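Local coordinates for OBCA, Oxalate Biosynthetic Component A (Burkholderia glumae, PDB 4NNB), which is a bacterial biosynthetic protein that joins a family-specific N-terminal domain to a TIM-barrel-type region, modelled here with a magnesium ion and an oxaloacetate ion, at residues A[121-126]-A[168-173]; A[128-133]-A[161-166]. All blocks are in the same frame, centred on the assembly; numbering follows the deposited sequence.

Contact 1. Residues A[121-126]-A[168-173]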
# COMPACT_ATOMS: atom_id res chain seq x y z
N ALA A 121 -22.28 -2.39 -16.83
CA ALA A 121 -23.44 -1.67 -16.29
C ALA A 121 -24.63 -2.60 -16.13
O ALA A 121 -25.59 -2.29 -15.43
CB ALA A 121 -23.79 -0.47 -17.17
N ALA A 122 -24.55 -3.76 -16.79
CA ALA A 122 -25.57 -4.79 -16.71
C ALA A 122 -25.52 -5.55 -15.38
O ALA A 122 -26.36 -6.41 -15.12
CB ALA A 122 -25.42 -5.76 -17.88
N LEU A 123 -24.53 -5.22 -14.55
CA LEU A 123 -24.32 -5.97 -13.33
C LEU A 123 -24.57 -5.13 -12.09
O LEU A 123 -24.62 -3.90 -12.16
CB LEU A 123 -22.89 -6.52 -13.29
CG LEU A 123 -22.47 -7.22 -14.58
CD1 LEU A 123 -20.98 -7.54 -14.56
CD2 LEU A 123 -23.28 -8.48 -14.75
N SER A 124 -24.71 -5.81 -10.96
CA SER A 124 -24.74 -5.14 -9.67
C SER A 124 -23.42 -4.40 -9.46
O SER A 124 -22.38 -4.81 -10.02
CB SER A 124 -24.90 -6.17 -8.56
OG SER A 124 -23.83 -7.09 -8.57
N ASN A 125 -23.45 -3.33 -8.68
CA ASN A 125 -22.24 -2.57 -8.39
C ASN A 125 -21.14 -3.46 -7.84
O ASN A 125 -19.98 -3.34 -8.24
CB ASN A 125 -22.52 -1.41 -7.44
CG ASN A 125 -23.18 -0.24 -8.13
OD1 ASN A 125 -23.24 -0.18 -9.36
ND2 ASN A 125 -23.67 0.71 -7.34
N LYS A 126 -21.50 -4.37 -6.94
CA LYS A 126 -20.51 -5.26 -6.35
C LYS A 126 -19.83 -6.18 -7.38
O LYS A 126 -18.61 -6.37 -7.33
CB LYS A 126 -21.14 -6.09 -5.23
CG LYS A 126 -20.98 -5.47 -3.85
CD LYS A 126 -22.07 -5.94 -2.90
CE LYS A 126 -21.52 -6.23 -1.52
NZ LYS A 126 -20.61 -7.41 -1.54
N GLU A 168 -22.67 -15.45 -14.71
CA GLU A 168 -23.66 -16.34 -15.30
C GLU A 168 -25.02 -16.16 -14.64
O GLU A 168 -26.04 -16.16 -15.31
CB GLU A 168 -23.20 -17.79 -15.19
CG GLU A 168 -24.13 -18.77 -15.86
CD GLU A 168 -23.39 -19.92 -16.51
OE1 GLU A 168 -22.32 -20.31 -16.00
OE2 GLU A 168 -23.87 -20.42 -17.55
N LYS A 169 -25.04 -16.00 -13.32
CA LYS A 169 -26.30 -15.74 -12.62
C LYS A 169 -26.92 -14.37 -12.91
O LYS A 169 -28.13 -14.28 -13.15
CB LYS A 169 -26.13 -15.94 -11.11
CG LYS A 169 -26.20 -17.40 -10.64
CD LYS A 169 -27.56 -18.05 -10.94
CE LYS A 169 -27.52 -18.95 -12.18
NZ LYS A 169 -28.87 -19.15 -12.78
N GLU A 170 -26.11 -13.31 -12.90
CA GLU A 170 -26.64 -11.96 -13.13
C GLU A 170 -26.94 -11.67 -14.59
O GLU A 170 -27.88 -10.94 -14.90
CB GLU A 170 -25.68 -10.89 -12.58
CG GLU A 170 -25.64 -10.81 -11.06
CD GLU A 170 -25.05 -9.51 -10.55
OE1 GLU A 170 -24.64 -9.46 -9.37
OE2 GLU A 170 -25.00 -8.52 -11.32
N SER A 171 -26.14 -12.21 -15.50
CA SER A 171 -26.26 -11.86 -16.91
C SER A 171 -25.65 -12.93 -17.80
O SER A 171 -24.48 -12.83 -18.20
CB SER A 171 -25.62 -10.50 -17.18
OG SER A 171 -25.68 -10.18 -18.57
N PRO A 172 -26.43 -13.97 -18.12
CA PRO A 172 -25.99 -15.01 -19.05
C PRO A 172 -25.53 -14.41 -20.37
O PRO A 172 -24.62 -14.95 -21.01
CB PRO A 172 -27.26 -15.85 -19.26
CG PRO A 172 -28.01 -15.70 -17.98
CD PRO A 172 -27.72 -14.30 -17.48
N ALA A 173 -26.15 -13.31 -20.79
CA ALA A 173 -25.80 -12.69 -22.05
C ALA A 173 -24.37 -12.13 -22.01
O ALA A 173 -23.67 -12.11 -23.02
CB ALA A 173 -26.80 -11.60 -22.41
O HOH W 1 -28.36 -8.16 -16.12
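Glu170 reaches out from the end of helix 161-170 and grips Ser124 at the start of helix 125-137 with both oxygens of its carboxylate. OE2 accepts the backbone N-H of Ser124 in a short, nearly straight bond, Ser124 N to Glu170 OE2 being 2.7 Å with an angle of 171° at the hydrogen. The hydroxyl of the same serine donates to the other oxygen, Ser124 OG to Glu170 OE1 at 2.6 Å. Both oxygens use their syn lone pairs, and the N-H and hydroxyl of one residue thus bind the two oxygens side by side. Ser124 is also the N-cap of helix 125-137, its OG accepting from Leu127 N. The glutamate spans the gap because its chain runs extended beyond CG (chi2 -162°).

Apolar contact is small: Leu123 CD2 meets Ser171 CB at 3.9 Å and Glu170 CB at 4.0 Å. Separately, Leu123 CB lies against the carboxylate oxygen, 3.5 Å from Glu170 OE2. The leucine is buried, and it also touches Leu174.

A single water adds a backbone bridge, donating to Ala122 O at 2.8 Å and to Glu170 O at 3.1 Å. Ser171, next in the chain after Glu170, separates two helices. It leaves helical geometry right after helix 161-170 and caps helix 172-180, its OG, anti to its own backbone N (chi1 177°), accepting from Leu174 N.

A glutamate from the end of helix 161-170 thus binds the N-cap residue of helix 125-137, while Ser171 next to it caps helix 172-180. A carboxylate at the N-terminus of helix 125-137 would be stabilised as an anion by the helix dipole, and its charge would in turn strengthen the cap, tying the two segments together at the protein surface by polar bonds.

Contact 2. Residues A[128-133]-A[161-166]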
# COMPACT_ATOMS: atom_id res chain seq x y z
N ALA A 128 -19.66 -5.70 -10.72
CA ALA A 128 -18.89 -4.84 -11.60
C ALA A 128 -17.54 -4.43 -10.97
O ALA A 128 -16.51 -4.46 -11.64
CB ALA A 128 -19.70 -3.61 -12.01
N ARG A 129 -17.55 -4.06 -9.69
CA ARG A 129 -16.32 -3.69 -8.98
C ARG A 129 -15.33 -4.84 -8.96
O ARG A 129 -14.14 -4.64 -9.17
CB ARG A 129 -16.60 -3.26 -7.53
CG ARG A 129 -17.28 -1.92 -7.37
CD ARG A 129 -17.32 -1.44 -5.91
NE ARG A 129 -18.33 -0.40 -5.74
CZ ARG A 129 -19.43 -0.52 -4.98
NH1 ARG A 129 -19.65 -1.63 -4.28
NH2 ARG A 129 -20.29 0.49 -4.92
N ARG A 130 -15.83 -6.05 -8.70
CA ARG A 130 -14.98 -7.23 -8.69
C ARG A 130 -14.26 -7.41 -10.01
O ARG A 130 -13.06 -7.70 -10.04
CB ARG A 130 -15.81 -8.49 -8.41
CG ARG A 130 -15.89 -8.91 -6.95
CD ARG A 130 -16.80 -10.13 -6.80
NE ARG A 130 -16.08 -11.39 -6.92
CZ ARG A 130 -16.67 -12.59 -6.95
NH1 ARG A 130 -17.99 -12.67 -6.87
NH2 ARG A 130 -15.94 -13.69 -7.06
N ILE A 131 -15.00 -7.28 -11.11
CA ILE A 131 -14.44 -7.46 -12.44
C ILE A 131 -13.45 -6.34 -12.76
O ILE A 131 -12.34 -6.59 -13.23
CB ILE A 131 -15.54 -7.49 -13.53
CG1 ILE A 131 -16.45 -8.69 -13.30
CG2 ILE A 131 -14.92 -7.57 -14.91
CD1 ILE A 131 -17.68 -8.70 -14.17
N VAL A 132 -13.87 -5.10 -12.51
CA VAL A 132 -13.01 -3.95 -12.76
C VAL A 132 -11.69 -4.05 -11.96
O VAL A 132 -10.61 -3.83 -12.50
CB VAL A 132 -13.73 -2.61 -12.53
CG1 VAL A 132 -12.75 -1.45 -12.64
CG2 VAL A 132 -14.86 -2.41 -13.55
N LEU A 133 -11.78 -4.40 -10.68
CA LEU A 133 -10.58 -4.54 -9.86
C LEU A 133 -9.69 -5.68 -10.36
O LEU A 133 -8.47 -5.55 -10.41
CB LEU A 133 -10.95 -4.71 -8.37
CG LEU A 133 -11.53 -3.43 -7.74
CD1 LEU A 133 -12.29 -3.76 -6.46
CD2 LEU A 133 -10.44 -2.36 -7.47
N PRO A 161 -13.73 -19.47 -11.31
CA PRO A 161 -15.09 -20.02 -11.41
C PRO A 161 -16.13 -19.23 -10.62
O PRO A 161 -17.21 -19.01 -11.13
CB PRO A 161 -14.94 -21.42 -10.82
CG PRO A 161 -13.55 -21.81 -11.18
CD PRO A 161 -12.74 -20.53 -11.05
N ALA A 162 -15.81 -18.81 -9.40
CA ALA A 162 -16.77 -18.06 -8.57
C ALA A 162 -17.19 -16.73 -9.20
O ALA A 162 -18.34 -16.30 -9.07
CB ALA A 162 -16.21 -17.84 -7.18
N LEU A 163 -16.25 -16.07 -9.88
CA LEU A 163 -16.59 -14.85 -10.60
C LEU A 163 -17.44 -15.17 -11.82
O LEU A 163 -18.43 -14.49 -12.09
CB LEU A 163 -15.31 -14.11 -11.02
CG LEU A 163 -15.54 -12.72 -11.60
CD1 LEU A 163 -16.36 -11.89 -10.63
CD2 LEU A 163 -14.20 -12.04 -11.86
N ILE A 164 -17.06 -16.21 -12.56
CA ILE A 164 -17.77 -16.60 -13.77
C ILE A 164 -19.19 -17.05 -13.44
O ILE A 164 -20.14 -16.72 -14.16
CB ILE A 164 -17.01 -17.70 -14.53
CG1 ILE A 164 -15.67 -17.15 -15.03
CG2 ILE A 164 -17.84 -18.21 -15.69
CD1 ILE A 164 -15.81 -15.82 -15.79
N GLU A 165 -19.32 -17.79 -12.35
CA GLU A 165 -20.62 -18.24 -11.87
C GLU A 165 -21.52 -17.06 -11.50
O GLU A 165 -22.71 -17.06 -11.81
CB GLU A 165 -20.45 -19.21 -10.69
CG GLU A 165 -19.96 -20.58 -11.15
CD GLU A 165 -19.31 -21.40 -10.05
OE1 GLU A 165 -19.27 -20.94 -8.89
OE2 GLU A 165 -18.84 -22.51 -10.36
N ALA A 166 -20.95 -16.04 -10.87
CA ALA A 166 -21.74 -14.87 -10.50
C ALA A 166 -22.19 -14.08 -11.73
O ALA A 166 -23.31 -13.55 -11.77
CB ALA A 166 -20.98 -13.98 -9.53
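Arg130 and Leu163 carry a partly buried helix-to-helix packing contact in the N-terminal domain, between the middle of helix 125-137 and the first turns of helix 161-170. The Leu163 methyl CD1 sits over the centre of the Arg130 guanidinium, 3.7 Å above its plane. The two side chains lie alongside, running in opposite senses, and the arginine is bent at chi3 (90°), which turns NE out of the line of the chain. Further out, Arg130 NH2 lies 3.7 Å from the backbone N of Leu163, and Arg130 NH1 comes obliquely to Ala166 CB at 4.2 Å.

The axes of segments 128-133 and 161-166 approach to 11.1 Å, with a signed crossing angle of -136°, an oblique antiparallel pair whose connection runs through the short strands 141-142, 148-149 and 155-159. On the buried side of the interface Ile131 CG1 touches Leu163 CD1 at 4.2 Å. With Leu163 CG anti to the backbone N, chi2 (53°) then sets CD1, which meets both Arg130 and Ile131. Leu127 extends the apolar seam against Leu163 and Ala166, while Leu120 lies against Ile131. Elsewhere on helix 125-137, Arg129 forms a salt bridge with Glu414.

Both contacts use helices 125-137 and 161-170, at two levels of one interface whose centres are 9 Å apart; contact 1 adds the turn 122-124 and Ser171, the N-cap of helix 172-180. Contact 1 lies at the surface, where the first helix begins and the second ends, and it is held by charged and water-mediated hydrogen bonds. Contact 2, nested inside the loop that contact 1 closes, is more buried and has no hydrogen bond across it; there an aliphatic side chain meets a guanidinium plane and a neighbouring isoleucine. The two touch directly, Leu123 CD1 reaching Ile131 CD1 at 3.5 Å, so the leucine next to the polar clasp carries contact 1 into the packing of contact 2.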